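Local coordinates for protein myosin-4 (Saccharomyces cerevisiae, PDB 3MMI) that works as a type V myosin in bud-directed mRNA localization, recruited to ASH1 and other transcripts through SHE3, here represented by its globular tail, at residues K159-A164 against N196-V201. Residues are numbered along the deposited sequence; the frame is centred on the assembly and turned at random.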
loop_
_atom_site.group_PDB
_atom_site.type_symbol
_atom_site.label_atom_id
_atom_site.label_comp_id
_atom_site.label_asym_id
_atom_site.label_seq_id
_atom_site.Cartn_x
_atom_site.Cartn_y
_atom_site.Cartn_z
ATOM N N LYS A 159 -3.191 5.327 -5.345
ATOM C CA LYS A 159 -3.201 6.257 -6.510
ATOM C C LYS A 159 -1.853 6.192 -7.229
ATOM O O LYS A 159 -1.739 6.067 -8.487
ATOM C CB LYS A 159 -3.467 7.674 -6.075
ATOM C CG LYS A 159 -3.438 8.651 -7.225
ATOM C CD LYS A 159 -3.814 10.077 -6.716
ATOM C CE LYS A 159 -3.260 11.218 -7.670
ATOM N NZ LYS A 159 -2.600 12.416 -6.946
ATOM N N PHE A 160 -0.794 6.229 -6.425
ATOM C CA PHE A 160 0.533 6.076 -7.025
ATOM C C PHE A 160 0.643 4.776 -7.804
ATOM O O PHE A 160 0.983 4.787 -9.006
ATOM C CB PHE A 160 1.625 6.144 -5.991
ATOM C CG PHE A 160 2.938 5.841 -6.524
ATOM C CD1 PHE A 160 3.428 6.530 -7.621
ATOM C CD2 PHE A 160 3.713 4.850 -5.973
ATOM C CE1 PHE A 160 4.687 6.260 -8.171
ATOM C CE2 PHE A 160 5.017 4.553 -6.527
ATOM C CZ PHE A 160 5.473 5.275 -7.625
ATOM N N MET A 161 0.323 3.653 -7.171
ATOM C CA MET A 161 0.403 2.346 -7.875
ATOM C C MET A 161 -0.527 2.078 -9.050
ATOM O O MET A 161 -0.161 1.309 -9.972
ATOM C CB MET A 161 0.270 1.176 -6.854
ATOM C CG MET A 161 1.587 0.939 -6.092
ATOM S SD MET A 161 2.958 0.765 -7.267
ATOM C CE MET A 161 4.309 1.287 -6.364
ATOM N N LYS A 162 -1.705 2.707 -9.047
ATOM C CA LYS A 162 -2.586 2.694 -10.251
ATOM C C LYS A 162 -1.777 3.259 -11.488
ATOM O O LYS A 162 -1.713 2.622 -12.542
ATOM C CB LYS A 162 -3.850 3.562 -9.995
ATOM C CG LYS A 162 -4.816 3.609 -11.170
ATOM N N HIS A 163 -1.197 4.442 -11.311
ATOM C CA HIS A 163 -0.455 5.107 -12.373
ATOM C C HIS A 163 0.780 4.316 -12.784
ATOM O O HIS A 163 1.017 4.097 -13.972
ATOM C CB HIS A 163 -0.053 6.519 -11.942
ATOM N N ALA A 164 1.569 3.892 -11.803
ATOM C CA ALA A 164 2.799 3.153 -12.096
ATOM C C ALA A 164 2.535 1.829 -12.783
ATOM O O ALA A 164 3.365 1.403 -13.611
ATOM C CB ALA A 164 3.631 2.886 -10.836
ATOM N N ASN A 196 14.192 0.673 -9.365
ATOM C CA ASN A 196 15.479 1.345 -8.945
ATOM C C ASN A 196 15.278 2.855 -8.744
ATOM O O ASN A 196 15.818 3.427 -7.871
ATOM C CB ASN A 196 16.649 1.135 -9.967
ATOM C CG ASN A 196 17.107 -0.319 -10.072
ATOM O OD1 ASN A 196 17.399 -0.818 -11.177
ATOM N ND2 ASN A 196 17.103 -1.012 -8.974
ATOM N N GLU A 197 14.416 3.442 -9.557
ATOM C CA GLU A 197 14.161 4.854 -9.460
ATOM C C GLU A 197 13.218 5.175 -8.309
ATOM O O GLU A 197 13.351 6.206 -7.666
ATOM C CB GLU A 197 13.661 5.410 -10.812
ATOM C CG GLU A 197 14.819 5.449 -11.854
ATOM C CD GLU A 197 14.402 5.873 -13.268
ATOM O OE1 GLU A 197 13.235 6.299 -13.475
ATOM O OE2 GLU A 197 15.223 5.752 -14.165
ATOM N N PHE A 198 12.271 4.269 -8.011
ATOM C CA PHE A 198 11.418 4.398 -6.837
ATOM C C PHE A 198 12.288 4.315 -5.627
ATOM O O PHE A 198 12.186 5.100 -4.662
ATOM C CB PHE A 198 10.400 3.235 -6.818
ATOM C CG PHE A 198 9.357 3.339 -5.774
ATOM C CD1 PHE A 198 9.081 4.555 -5.142
ATOM C CD2 PHE A 198 8.544 2.243 -5.495
ATOM C CE1 PHE A 198 8.054 4.683 -4.213
ATOM C CE2 PHE A 198 7.594 2.348 -4.509
ATOM C CZ PHE A 198 7.312 3.573 -3.900
ATOM N N ASP A 199 13.177 3.345 -5.642
ATOM C CA ASP A 199 14.094 3.174 -4.546
ATOM C C ASP A 199 15.056 4.373 -4.283
ATOM O O ASP A 199 15.363 4.705 -3.132
ATOM C CB ASP A 199 14.931 1.928 -4.806
ATOM C CG ASP A 199 15.893 1.604 -3.639
ATOM O OD1 ASP A 199 15.519 0.872 -2.696
ATOM O OD2 ASP A 199 17.035 2.135 -3.622
ATOM N N ALA A 200 15.506 5.055 -5.350
ATOM C CA ALA A 200 16.395 6.273 -5.173
ATOM C C ALA A 200 15.699 7.407 -4.495
ATOM O O ALA A 200 16.289 8.082 -3.679
ATOM C CB ALA A 200 16.938 6.761 -6.559
ATOM N N VAL A 201 14.469 7.705 -4.941
ATOM C CA VAL A 201 13.667 8.774 -4.363
ATOM C C VAL A 201 13.405 8.470 -2.873
ATOM O O VAL A 201 13.650 9.270 -2.019
ATOM C CB VAL A 201 12.381 8.879 -5.083
ATOM C CG1 VAL A 201 11.514 9.945 -4.398
ATOM C CG2 VAL A 201 12.589 9.171 -6.577
#
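Phe160 and Met161 on helix 132-168 meet Phe198 on helix 185-204. The two segments run in broadly opposite directions, and their backbones stand well apart. Phe160 CA and Phe198 CA are 11.0 Å from each other. No hydrogen bond links the two segments; they meet through three apolar side chains. Inside each segment the helical pattern holds, as in the bond from Ala164 N to Phe160 O.

In Phe160 and Phe198 the bond from CA to CB is directed toward the other segment. In each residue CG lies anti to the backbone N (chi1 173° in Phe160, -172° in Phe198), which extends the ring between the two helices. Phe160 places its CE2 corner over one face of the Phe198 ring, toward the rim. The closest approach is 3.6 Å, from Phe160 CE2 to Phe198 CZ. The ring planes are inclined by 57°, and the pair is oblique. Met161 starts from a CB that points neither at Phe198 nor away from it. A bend at chi2 helps bring its methyl group across. Met161 CE ends 3.9 Å from Phe198 CE2.

Helices 97-108 and 209-234 add to the surroundings. Phe198 also touches Ile102 of the first and Ile215 of the second, Phe160 packs on Met98, and Met161 reaches Thr219 and Tyr222. Within its own helix, Phe160 meets the nearly parallel ring of Trp156.

A leucine here has no ring, and the CE2 corner of Phe160 and the methyl of Met161 would probably lose their shared partner and pack less closely. The contact is small, buried and wholly apolar. It is plain hydrophobic packing within the all-helical globular tail, with side chains alone joining these two segments.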